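PDB 3D8K: protein phosphatase 2C from Toxoplasma gondii, which probably removes phosphate from phosphoserine and phosphothreonine residues of proteins, as a manganese-dependent member of the PP2C family. Local coordinates for residues Ala121-Val129 with Thr255-Asp263; Thr19-Ser27 with Val36-Gly44. All blocks are in the same frame, centred on the assembly; numbering follows the deposited sequence.

Contact 1: Ala121-Val129 with Thr255-Asp263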
ATOM      1  N   ALA C 121      -6.875  -0.495  35.344  1.00 33.59           N
ATOM      2  CA  ALA C 121      -7.290   0.865  35.641  1.00 32.80           C
ATOM      3  C   ALA C 121      -8.037   0.930  36.969  1.00 32.33           C
ATOM      4  O   ALA C 121      -8.551  -0.073  37.450  1.00 32.63           O
ATOM      5  CB  ALA C 121      -8.182   1.381  34.519  1.00 32.55           C
ATOM      6  N   ARG C 122      -8.081   2.110  37.576  1.00 31.58           N
ATOM      7  CA  ARG C 122      -8.806   2.256  38.822  1.00 30.85           C
ATOM      8  C   ARG C 122     -10.196   2.546  38.315  1.00 28.92           C
ATOM      9  O   ARG C 122     -10.385   3.439  37.504  1.00 29.22           O
ATOM     10  CB  ARG C 122      -8.225   3.401  39.643  1.00 33.52           C
ATOM     11  CG  ARG C 122      -6.742   3.197  39.907  1.00 38.29           C
ATOM     12  CD  ARG C 122      -6.164   4.244  40.831  1.00 42.75           C
ATOM     13  NE  ARG C 122      -4.873   4.734  40.355  1.00 47.12           N
ATOM     14  CZ  ARG C 122      -4.713   5.529  39.299  1.00 50.19           C
ATOM     15  NH1 ARG C 122      -5.768   5.935  38.593  1.00 50.66           N
ATOM     16  NH2 ARG C 122      -3.494   5.926  38.951  1.00 51.29           N
ATOM     17  N   VAL C 123     -11.167   1.770  38.779  1.00 27.44           N
ATOM     18  CA  VAL C 123     -12.527   1.900  38.284  1.00 26.38           C
ATOM     19  C   VAL C 123     -13.667   1.970  39.289  1.00 26.76           C
ATOM     20  O   VAL C 123     -13.660   1.296  40.319  1.00 28.02           O
ATOM     21  CB  VAL C 123     -12.848   0.726  37.323  1.00 24.77           C
ATOM     22  CG1 VAL C 123     -14.249   0.873  36.753  1.00 25.21           C
ATOM     23  CG2 VAL C 123     -11.814   0.665  36.222  1.00 23.87           C
ATOM     24  N   VAL C 124     -14.658   2.786  38.939  1.00 25.52           N
ATOM     25  CA  VAL C 124     -15.872   2.949  39.717  1.00 25.46           C
ATOM     26  C   VAL C 124     -16.970   2.322  38.872  1.00 26.02           C
ATOM     27  O   VAL C 124     -17.502   2.957  37.946  1.00 24.86           O
ATOM     28  CB  VAL C 124     -16.260   4.427  39.938  1.00 25.55           C
ATOM     29  CG1 VAL C 124     -17.558   4.500  40.733  1.00 24.09           C
ATOM     30  CG2 VAL C 124     -15.166   5.153  40.666  1.00 26.97           C
ATOM     31  N   GLY C 125     -17.293   1.076  39.198  1.00 27.06           N
ATOM     32  CA  GLY C 125     -18.335   0.359  38.489  1.00 27.91           C
ATOM     33  C   GLY C 125     -18.496   0.741  37.034  1.00 27.85           C
ATOM     34  O   GLY C 125     -19.460   1.431  36.667  1.00 30.06           O
ATOM     35  N   ARG C 126     -17.542   0.307  36.218  1.00 24.89           N
ATOM     36  CA  ARG C 126     -17.549   0.551  34.773  1.00 25.03           C
ATOM     37  C   ARG C 126     -16.863   1.828  34.310  1.00 23.56           C
ATOM     38  O   ARG C 126     -16.292   1.859  33.231  1.00 23.93           O
ATOM     39  CB  ARG C 126     -18.981   0.512  34.212  1.00 25.60           C
ATOM     40  CG  ARG C 126     -19.191  -0.449  33.043  1.00 24.82           C
ATOM     41  CD  ARG C 126     -18.811  -1.872  33.404  1.00 26.15           C
ATOM     42  NE  ARG C 126     -18.977  -2.787  32.276  1.00 28.92           N
ATOM     43  CZ  ARG C 126     -20.071  -3.504  32.047  1.00 28.49           C
ATOM     44  NH1 ARG C 126     -21.104  -3.422  32.870  1.00 31.15           N
ATOM     45  NH2 ARG C 126     -20.133  -4.300  30.993  1.00 27.74           N
ATOM     46  N   GLN C 127     -16.901   2.884  35.108  1.00 22.49           N
ATOM     47  CA  GLN C 127     -16.246   4.113  34.692  1.00 20.71           C
ATOM     48  C   GLN C 127     -14.789   4.023  35.055  1.00 20.35           C
ATOM     49  O   GLN C 127     -14.443   3.573  36.124  1.00 21.62           O
ATOM     50  CB  GLN C 127     -16.850   5.331  35.381  1.00 18.40           C
ATOM     51  CG  GLN C 127     -16.626   6.635  34.593  1.00 16.96           C
ATOM     52  CD  GLN C 127     -17.354   7.845  35.184  1.00 15.84           C
ATOM     53  OE1 GLN C 127     -18.424   7.722  35.795  1.00 16.22           O
ATOM     54  NE2 GLN C 127     -16.786   9.022  34.976  1.00 10.74           N
ATOM     55  N   ILE C 128     -13.926   4.443  34.153  1.00 21.46           N
ATOM     56  CA  ILE C 128     -12.509   4.407  34.428  1.00 22.35           C
ATOM     57  C   ILE C 128     -12.086   5.747  35.016  1.00 24.00           C
ATOM     58  O   ILE C 128     -12.256   6.803  34.392  1.00 25.39           O
ATOM     59  CB  ILE C 128     -11.725   4.104  33.136  1.00 21.17           C
ATOM     60  CG1 ILE C 128     -12.072   2.688  32.665  1.00 19.52           C
ATOM     61  CG2 ILE C 128     -10.236   4.280  33.368  1.00 19.54           C
ATOM     62  CD1 ILE C 128     -11.467   2.307  31.357  1.00 18.75           C
ATOM     63  N   VAL C 129     -11.574   5.708  36.241  1.00 24.65           N
ATOM     64  CA  VAL C 129     -11.116   6.927  36.897  1.00 25.37           C
ATOM     65  C   VAL C 129      -9.781   7.298  36.268  1.00 25.23           C
ATOM     66  O   VAL C 129      -8.900   6.456  36.102  1.00 24.39           O
ATOM     67  CB  VAL C 129     -10.943   6.723  38.427  1.00 25.85           C
ATOM     68  CG1 VAL C 129     -10.390   7.988  39.064  1.00 26.30           C
ATOM     69  CG2 VAL C 129     -12.279   6.366  39.056  1.00 24.37           C
ATOM     70  N   THR C 255     -15.712  11.816  29.900  1.00 24.30           N
ATOM     71  CA  THR C 255     -15.740  10.628  30.747  1.00 25.03           C
ATOM     72  C   THR C 255     -15.144   9.433  30.012  1.00 25.14           C
ATOM     73  O   THR C 255     -15.066   9.436  28.780  1.00 25.19           O
ATOM     74  CB  THR C 255     -17.187  10.276  31.163  1.00 26.40           C
ATOM     75  OG1 THR C 255     -18.013  10.161  29.994  1.00 28.70           O
ATOM     76  CG2 THR C 255     -17.759  11.344  32.071  1.00 25.62           C
ATOM     77  N   THR C 256     -14.719   8.416  30.762  1.00 24.08           N
ATOM     78  CA  THR C 256     -14.150   7.213  30.156  1.00 23.44           C
ATOM     79  C   THR C 256     -14.733   5.963  30.810  1.00 23.45           C
ATOM     80  O   THR C 256     -14.891   5.916  32.026  1.00 25.45           O
ATOM     81  CB  THR C 256     -12.625   7.170  30.305  1.00 23.69           C
ATOM     82  OG1 THR C 256     -12.068   8.418  29.886  1.00 24.49           O
ATOM     83  CG2 THR C 256     -12.042   6.070  29.439  1.00 23.98           C
ATOM     84  N   PHE C 257     -15.062   4.964  29.994  1.00 21.61           N
ATOM     85  CA  PHE C 257     -15.640   3.702  30.459  1.00 19.53           C
ATOM     86  C   PHE C 257     -15.136   2.554  29.584  1.00 19.65           C
ATOM     87  O   PHE C 257     -14.673   2.768  28.471  1.00 20.83           O
ATOM     88  CB  PHE C 257     -17.165   3.691  30.308  1.00 18.40           C
ATOM     89  CG  PHE C 257     -17.899   4.723  31.126  1.00 18.34           C
ATOM     90  CD1 PHE C 257     -17.744   6.086  30.876  1.00 16.20           C
ATOM     91  CD2 PHE C 257     -18.818   4.322  32.100  1.00 16.66           C
ATOM     92  CE1 PHE C 257     -18.487   7.025  31.572  1.00 14.87           C
ATOM     93  CE2 PHE C 257     -19.566   5.262  32.797  1.00 14.35           C
ATOM     94  CZ  PHE C 257     -19.400   6.615  32.531  1.00 14.15           C
ATOM     95  N   PHE C 258     -15.235   1.329  30.081  1.00 18.70           N
ATOM     96  CA  PHE C 258     -14.850   0.179  29.276  1.00 19.62           C
ATOM     97  C   PHE C 258     -16.118  -0.636  29.100  1.00 17.94           C
ATOM     98  O   PHE C 258     -17.021  -0.565  29.924  1.00 19.46           O
ATOM     99  CB  PHE C 258     -13.778  -0.668  29.954  1.00 20.65           C
ATOM    100  CG  PHE C 258     -14.246  -1.357  31.182  1.00 22.37           C
ATOM    101  CD1 PHE C 258     -14.513  -0.641  32.338  1.00 24.78           C
ATOM    102  CD2 PHE C 258     -14.439  -2.727  31.183  1.00 24.94           C
ATOM    103  CE1 PHE C 258     -14.968  -1.280  33.481  1.00 26.65           C
ATOM    104  CE2 PHE C 258     -14.897  -3.383  32.321  1.00 27.00           C
ATOM    105  CZ  PHE C 258     -15.162  -2.653  33.477  1.00 27.37           C
ATOM    106  N   ALA C 259     -16.195  -1.387  28.012  1.00 15.45           N
ATOM    107  CA  ALA C 259     -17.359  -2.203  27.733  1.00 14.05           C
ATOM    108  C   ALA C 259     -16.876  -3.532  27.238  1.00 13.81           C
ATOM    109  O   ALA C 259     -15.887  -3.613  26.520  1.00 13.35           O
ATOM    110  CB  ALA C 259     -18.212  -1.565  26.680  1.00 14.59           C
ATOM    111  N   TYR C 260     -17.591  -4.578  27.621  1.00 13.02           N
ATOM    112  CA  TYR C 260     -17.238  -5.926  27.226  1.00 11.71           C
ATOM    113  C   TYR C 260     -17.841  -6.187  25.860  1.00  9.83           C
ATOM    114  O   TYR C 260     -18.801  -5.524  25.479  1.00  9.15           O
ATOM    115  CB  TYR C 260     -17.803  -6.912  28.253  1.00 10.56           C
ATOM    116  CG  TYR C 260     -17.155  -6.859  29.628  1.00 10.15           C
ATOM    117  CD1 TYR C 260     -15.813  -7.174  29.793  1.00 10.83           C
ATOM    118  CD2 TYR C 260     -17.902  -6.544  30.773  1.00 10.03           C
ATOM    119  CE1 TYR C 260     -15.219  -7.181  31.056  1.00 11.46           C
ATOM    120  CE2 TYR C 260     -17.322  -6.552  32.046  1.00  9.72           C
ATOM    121  CZ  TYR C 260     -15.973  -6.875  32.183  1.00 12.42           C
ATOM    122  OH  TYR C 260     -15.368  -6.917  33.440  1.00 11.22           O
ATOM    123  N   PRO C 261     -17.262  -7.120  25.079  1.00  9.77           N
ATOM    124  CA  PRO C 261     -17.831  -7.413  23.758  1.00 10.20           C
ATOM    125  C   PRO C 261     -19.242  -7.927  24.019  1.00 11.22           C
ATOM    126  O   PRO C 261     -19.477  -8.643  24.994  1.00 10.60           O
ATOM    127  CB  PRO C 261     -16.907  -8.488  23.220  1.00  8.90           C
ATOM    128  CG  PRO C 261     -15.604  -8.093  23.772  1.00  7.13           C
ATOM    129  CD  PRO C 261     -15.927  -7.722  25.206  1.00 10.98           C
ATOM    130  N   GLY C 262     -20.183  -7.548  23.168  1.00 11.25           N
ATOM    131  CA  GLY C 262     -21.548  -7.962  23.387  1.00 13.40           C
ATOM    132  C   GLY C 262     -22.334  -6.767  23.880  1.00 16.00           C
ATOM    133  O   GLY C 262     -23.562  -6.771  23.831  1.00 17.03           O
ATOM    134  N   ASP C 263     -21.629  -5.741  24.361  1.00 17.23           N
ATOM    135  CA  ASP C 263     -22.289  -4.521  24.834  1.00 18.17           C
ATOM    136  C   ASP C 263     -22.636  -3.601  23.645  1.00 18.27           C
ATOM    137  O   ASP C 263     -22.113  -3.775  22.539  1.00 16.63           O
ATOM    138  CB  ASP C 263     -21.404  -3.758  25.837  1.00 19.31           C
ATOM    139  CG  ASP C 263     -21.247  -4.485  27.184  1.00 20.13           C
ATOM    140  OD1 ASP C 263     -22.155  -5.238  27.580  1.00 19.33           O
ATOM    141  OD2 ASP C 263     -20.216  -4.285  27.860  1.00 18.12           O
TER
HETATM  142  O   HOH W   1     -14.124   8.717  33.718  1.00 19.40           O
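Q127 lays its aliphatic stem over one face of the F257 ring, with Q127 CG 3.6 Å from the ring centroid in a CH-pi contact. CG, swung anti to the backbone N (chi1 -156°), sits over the ring, and the extended chain beyond it carries the terminal amide on, its plane 17° from that of the ring. F258 brings its ring up to the turn: V123 CG1 meets it at the edge, R126 NE lies over one face, and F258 CB lies 4.0 Å from I128 CD1. This is the tight part of the contact. One firm backbone bond goes with it, I128 N to T256 O at 2.8 Å; a second, F258 N to R126 O, is weak at 3.4 Å. Here the two-residue turn of the hairpin made by strands 121-124 and 127-129 leans on 253-259, an outermost strand of the six-stranded sheet in the PP2C beta sandwich. Q127 and F257 form a single bridge at 126° between strand directions, so the sheets touch without merging. The looser side is at partly exposed T256, where a water bridges the two strands, accepting from Q127 NE2 at 3.0 Å and from T256 N while donating to I128 O. At the other end the tight part has a polar extension: R126 bends at chi2, and its guanidinium lies obliquely past Y260 to a salt bridge, R126 NH2 to D263 OD2 at 3.1 Å. The same carboxylate oxygen accepts Y260 N at 2.7 Å within the type II turn from Y260 to D263, and S182 OG bonds to both R126 NH2 and D263 OD1.

Contact 2: Thr19-Ser27 with Val36-Gly44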
ATOM      1  N   THR C  19      -8.124   3.893   2.298  1.00 36.25           N
ATOM      2  CA  THR C  19      -7.266   4.960   2.757  1.00 38.19           C
ATOM      3  C   THR C  19      -7.488   4.931   4.264  1.00 39.34           C
ATOM      4  O   THR C  19      -8.376   4.223   4.737  1.00 41.39           O
ATOM      5  CB  THR C  19      -7.694   6.296   2.177  1.00 39.34           C
ATOM      6  OG1 THR C  19      -7.082   7.346   2.932  1.00 41.90           O
ATOM      7  CG2 THR C  19      -9.204   6.430   2.199  1.00 38.19           C
ATOM      8  N   SER C  20      -6.715   5.690   5.026  1.00 38.34           N
ATOM      9  CA  SER C  20      -6.858   5.658   6.483  1.00 39.23           C
ATOM     10  C   SER C  20      -7.970   6.448   7.160  1.00 38.84           C
ATOM     11  O   SER C  20      -8.181   6.290   8.358  1.00 39.10           O
ATOM     12  CB  SER C  20      -5.539   6.072   7.138  1.00 41.17           C
ATOM     13  OG  SER C  20      -5.697   6.205   8.541  1.00 42.20           O
ATOM     14  N   ARG C  21      -8.680   7.294   6.428  1.00 38.33           N
ATOM     15  CA  ARG C  21      -9.703   8.087   7.078  1.00 37.06           C
ATOM     16  C   ARG C  21     -10.986   8.287   6.310  1.00 36.43           C
ATOM     17  O   ARG C  21     -11.051   8.078   5.104  1.00 36.49           O
ATOM     18  CB  ARG C  21      -9.132   9.445   7.419  1.00 39.35           C
ATOM     19  CG  ARG C  21      -7.663   9.568   7.140  1.00 41.59           C
ATOM     20  CD  ARG C  21      -7.412  10.946   6.609  1.00 45.21           C
ATOM     21  NE  ARG C  21      -8.154  11.141   5.375  1.00 46.32           N
ATOM     22  CZ  ARG C  21      -7.928  10.433   4.276  1.00 48.20           C
ATOM     23  NH1 ARG C  21      -6.972   9.504   4.284  1.00 45.82           N
ATOM     24  NH2 ARG C  21      -8.668  10.633   3.190  1.00 48.79           N
ATOM     25  N   ASN C  22     -12.003   8.725   7.040  1.00 34.35           N
ATOM     26  CA  ASN C  22     -13.321   8.972   6.488  1.00 32.14           C
ATOM     27  C   ASN C  22     -14.160   9.654   7.558  1.00 31.66           C
ATOM     28  O   ASN C  22     -13.733   9.800   8.695  1.00 31.49           O
ATOM     29  CB  ASN C  22     -13.985   7.652   6.093  1.00 30.88           C
ATOM     30  CG  ASN C  22     -13.951   6.627   7.212  1.00 31.83           C
ATOM     31  OD1 ASN C  22     -13.007   5.837   7.318  1.00 31.28           O
ATOM     32  ND2 ASN C  22     -14.974   6.644   8.065  1.00 30.05           N
ATOM     33  N   ARG C  23     -15.352  10.078   7.174  1.00 31.12           N
ATOM     34  CA  ARG C  23     -16.298  10.714   8.069  1.00 31.59           C
ATOM     35  C   ARG C  23     -17.593  10.682   7.300  1.00 30.76           C
ATOM     36  O   ARG C  23     -17.676  11.231   6.217  1.00 31.57           O
ATOM     37  CB  ARG C  23     -15.899  12.162   8.390  1.00 34.20           C
ATOM     38  CG  ARG C  23     -15.036  12.848   7.346  1.00 40.77           C
ATOM     39  CD  ARG C  23     -13.568  12.656   7.690  1.00 46.03           C
ATOM     40  NE  ARG C  23     -12.639  13.264   6.742  1.00 50.03           N
ATOM     41  CZ  ARG C  23     -12.535  12.930   5.457  1.00 54.03           C
ATOM     42  NH1 ARG C  23     -13.314  11.986   4.933  1.00 55.19           N
ATOM     43  NH2 ARG C  23     -11.628  13.527   4.694  1.00 54.84           N
ATOM     44  N   ARG C  24     -18.609  10.026   7.837  1.00 30.50           N
ATOM     45  CA  ARG C  24     -19.867   9.967   7.123  1.00 31.14           C
ATOM     46  C   ARG C  24     -21.020  10.579   7.877  1.00 32.46           C
ATOM     47  O   ARG C  24     -21.618   9.947   8.737  1.00 33.59           O
ATOM     48  CB  ARG C  24     -20.191   8.525   6.769  1.00 32.76           C
ATOM     49  CG  ARG C  24     -19.209   7.954   5.782  1.00 32.57           C
ATOM     50  CD  ARG C  24     -18.689   6.623   6.242  1.00 33.83           C
ATOM     51  NE  ARG C  24     -17.574   6.212   5.411  1.00 33.12           N
ATOM     52  CZ  ARG C  24     -17.619   6.200   4.089  1.00 34.09           C
ATOM     53  NH1 ARG C  24     -18.728   6.577   3.467  1.00 34.33           N
ATOM     54  NH2 ARG C  24     -16.560   5.819   3.391  1.00 35.04           N
ATOM     55  N   PRO C  25     -21.316  11.851   7.600  1.00 34.54           N
ATOM     56  CA  PRO C  25     -22.426  12.508   8.279  1.00 34.20           C
ATOM     57  C   PRO C  25     -23.755  12.109   7.651  1.00 33.46           C
ATOM     58  O   PRO C  25     -23.820  11.800   6.469  1.00 34.39           O
ATOM     59  CB  PRO C  25     -22.125  13.999   8.067  1.00 34.26           C
ATOM     60  CG  PRO C  25     -20.646  14.047   8.012  1.00 33.16           C
ATOM     61  CD  PRO C  25     -20.349  12.858   7.121  1.00 36.33           C
ATOM     62  N   THR C  26     -24.804  12.084   8.461  1.00 32.79           N
ATOM     63  CA  THR C  26     -26.146  11.802   7.974  1.00 33.15           C
ATOM     64  C   THR C  26     -26.841  13.086   8.384  1.00 33.06           C
ATOM     65  O   THR C  26     -26.489  13.667   9.399  1.00 33.50           O
ATOM     66  CB  THR C  26     -26.801  10.578   8.690  1.00 33.91           C
ATOM     67  OG1 THR C  26     -28.136  10.378   8.203  1.00 31.62           O
ATOM     68  CG2 THR C  26     -26.860  10.797  10.177  1.00 35.10           C
ATOM     69  N   SER C  27     -27.802  13.550   7.601  1.00 34.18           N
ATOM     70  CA  SER C  27     -28.493  14.785   7.943  1.00 36.21           C
ATOM     71  C   SER C  27     -29.787  14.882   7.161  1.00 39.13           C
ATOM     72  O   SER C  27     -30.125  13.969   6.410  1.00 39.88           O
ATOM     73  CB  SER C  27     -27.600  16.000   7.619  1.00 35.84           C
ATOM     74  OG  SER C  27     -27.342  16.146   6.223  1.00 33.81           O
ATOM     75  N   VAL C  36     -25.257  14.254  12.257  1.00 25.24           N
ATOM     76  CA  VAL C  36     -24.555  13.187  12.952  1.00 23.21           C
ATOM     77  C   VAL C  36     -23.456  12.543  12.148  1.00 21.36           C
ATOM     78  O   VAL C  36     -23.626  12.242  10.969  1.00 20.96           O
ATOM     79  CB  VAL C  36     -25.528  12.086  13.447  1.00 20.88           C
ATOM     80  CG1 VAL C  36     -26.946  12.467  13.077  1.00 18.51           C
ATOM     81  CG2 VAL C  36     -25.130  10.726  12.899  1.00 17.04           C
ATOM     82  N   VAL C  37     -22.317  12.375  12.808  1.00 19.15           N
ATOM     83  CA  VAL C  37     -21.166  11.727  12.213  1.00 19.32           C
ATOM     84  C   VAL C  37     -21.341  10.292  12.669  1.00 19.17           C
ATOM     85  O   VAL C  37     -20.902   9.927  13.764  1.00 16.53           O
ATOM     86  CB  VAL C  37     -19.848  12.258  12.793  1.00 19.29           C
ATOM     87  CG1 VAL C  37     -18.675  11.637  12.048  1.00 20.22           C
ATOM     88  CG2 VAL C  37     -19.805  13.764  12.701  1.00 19.48           C
ATOM     89  N   VAL C  38     -22.007   9.492  11.843  1.00 17.94           N
ATOM     90  CA  VAL C  38     -22.257   8.094  12.180  1.00 18.59           C
ATOM     91  C   VAL C  38     -20.983   7.306  12.429  1.00 17.58           C
ATOM     92  O   VAL C  38     -20.963   6.421  13.266  1.00 16.87           O
ATOM     93  CB  VAL C  38     -23.028   7.375  11.070  1.00 19.58           C
ATOM     94  CG1 VAL C  38     -23.705   6.121  11.640  1.00 18.17           C
ATOM     95  CG2 VAL C  38     -24.029   8.330  10.438  1.00 18.99           C
ATOM     96  N   GLU C  39     -19.922   7.642  11.707  1.00 18.18           N
ATOM     97  CA  GLU C  39     -18.651   6.959  11.863  1.00 19.26           C
ATOM     98  C   GLU C  39     -17.526   7.705  11.156  1.00 19.42           C
ATOM     99  O   GLU C  39     -17.726   8.280  10.089  1.00 19.84           O
ATOM    100  CB  GLU C  39     -18.758   5.538  11.299  1.00 21.52           C
ATOM    101  CG  GLU C  39     -17.415   4.891  10.981  1.00 23.47           C
ATOM    102  CD  GLU C  39     -17.095   3.715  11.870  1.00 25.28           C
ATOM    103  OE1 GLU C  39     -16.899   3.936  13.081  1.00 27.89           O
ATOM    104  OE2 GLU C  39     -17.036   2.576  11.354  1.00 23.09           O
ATOM    105  N   GLY C  40     -16.347   7.679  11.761  1.00 20.27           N
ATOM    106  CA  GLY C  40     -15.178   8.331  11.200  1.00 20.43           C
ATOM    107  C   GLY C  40     -13.943   7.572  11.654  1.00 21.84           C
ATOM    108  O   GLY C  40     -14.021   6.793  12.615  1.00 22.12           O
HETATM  109  N   MSE C  41     -12.814   7.789  10.982  1.00 20.91           N
HETATM  110  CA  MSE C  41     -11.568   7.115  11.327  1.00 22.62           C
HETATM  111  C   MSE C  41     -10.372   8.073  11.262  1.00 22.13           C
HETATM  112  O   MSE C  41      -9.945   8.477  10.181  1.00 22.44           O
HETATM  113  CB  MSE C  41     -11.343   5.942  10.373  1.00 25.68           C
HETATM  114  CG  MSE C  41     -10.107   5.117  10.664  1.00 30.12           C
HETATM  115 SE   MSE C  41      -9.881   3.740   9.256  1.00 37.67          SE
HETATM  116  CE  MSE C  41      -8.048   3.147   9.767  1.00 31.13           C
ATOM    117  N   LEU C  42      -9.844   8.451  12.417  1.00 20.67           N
ATOM    118  CA  LEU C  42      -8.696   9.353  12.465  1.00 20.89           C
ATOM    119  C   LEU C  42      -7.537   8.610  11.832  1.00 22.90           C
ATOM    120  O   LEU C  42      -7.353   7.416  12.106  1.00 24.62           O
ATOM    121  CB  LEU C  42      -8.326   9.672  13.911  1.00 19.50           C
ATOM    122  CG  LEU C  42      -9.418  10.175  14.846  1.00 19.98           C
ATOM    123  CD1 LEU C  42      -8.868  10.233  16.277  1.00 16.22           C
ATOM    124  CD2 LEU C  42      -9.923  11.536  14.354  1.00 18.51           C
ATOM    125  N   ARG C  43      -6.742   9.284  11.006  1.00 22.51           N
ATOM    126  CA  ARG C  43      -5.632   8.581  10.389  1.00 23.50           C
ATOM    127  C   ARG C  43      -4.612   8.177  11.429  1.00 24.26           C
ATOM    128  O   ARG C  43      -4.474   8.820  12.472  1.00 25.42           O
ATOM    129  CB  ARG C  43      -4.981   9.411   9.277  1.00 24.27           C
ATOM    130  CG  ARG C  43      -4.300  10.690   9.691  1.00 27.68           C
ATOM    131  CD  ARG C  43      -3.904  11.492   8.450  1.00 28.46           C
ATOM    132  NE  ARG C  43      -5.030  12.226   7.863  1.00 30.88           N
ATOM    133  CZ  ARG C  43      -5.078  12.661   6.602  1.00 32.83           C
ATOM    134  NH1 ARG C  43      -4.070  12.434   5.768  1.00 33.82           N
ATOM    135  NH2 ARG C  43      -6.131  13.347   6.177  1.00 32.88           N
ATOM    136  N   GLY C  44      -3.918   7.083  11.146  1.00 25.49           N
ATOM    137  CA  GLY C  44      -2.913   6.578  12.060  1.00 26.16           C
ATOM    138  C   GLY C  44      -3.542   6.018  13.315  1.00 27.36           C
ATOM    139  O   GLY C  44      -2.890   5.952  14.351  1.00 27.70           O
TER
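T26 presents its CG2 methyl to V36 and V38: it crosses the V36 side chain at a slant, near both V36 methyls, and lies 3.8 Å from V38 CG2. With OG1 anti to the backbone N (chi1 178°), the methyl is left for this apolar contact and the hydroxyl is turned to a weak hydrogen bond with E353. Beneath these side chains the backbones of T26 and V36 are paired both ways, T26 N to V36 O at 2.8 Å and V36 N to T26 O at 3.2 Å. At the other end M41, a selenomethionine, runs its extended chain past S20, whose carbonyl O lies alongside CG, SE and CE, with SE 3.2 Å from it. N22 slants across M41, its OD1 3.5 Å from M41 CB. Strands 22-26 and 35-41 form an antiparallel hairpin at one margin of the six-stranded sheet of the PP2C sandwich. A beta bulge interrupts it: R24 faces both V38 and E39, accepting V38 N on its carbonyl at 3.2 Å and giving its own N-H to E39 O at 3.0 Å, while V38 takes near-helical backbone angles and puts one extra residue into its strand. T26 and V36 face the second sheet, where strand 349-356 supplies E353; R23, P25 and V37 lie on the opposite face, and R23 touches M71 of helix 61-74. Past the strands, R21 and R43 run side by side in the same direction, guanidinium planes 39° apart; their exact spacing is doubtful. S20 OG, beside R43, accepts G44 N at 3.3 Å and ties down the chain where it leaves the hairpin.

How the contacts relate
Contact 2 is complete before contact 1 opens along the chain, and the two do not touch: their centres are 24 Å apart and their nearest atoms about 13 Å. They share the six-stranded antiparallel sheet, at opposite margins of it, since 22-26 and 253-259 are its outermost strands within the chain, with 35-41, 48-55, 106-115 and 165-173 in between. Contact 2 pairs the first two strands of the sheet, neighbours in sequence. Contact 1 instead brings residues 126 positions apart together and docks a separate three-stranded sheet on the last strand. Contact 2 thus forms part of the sandwich sheet, whereas contact 1 fixes the small three-stranded sheet to its far edge.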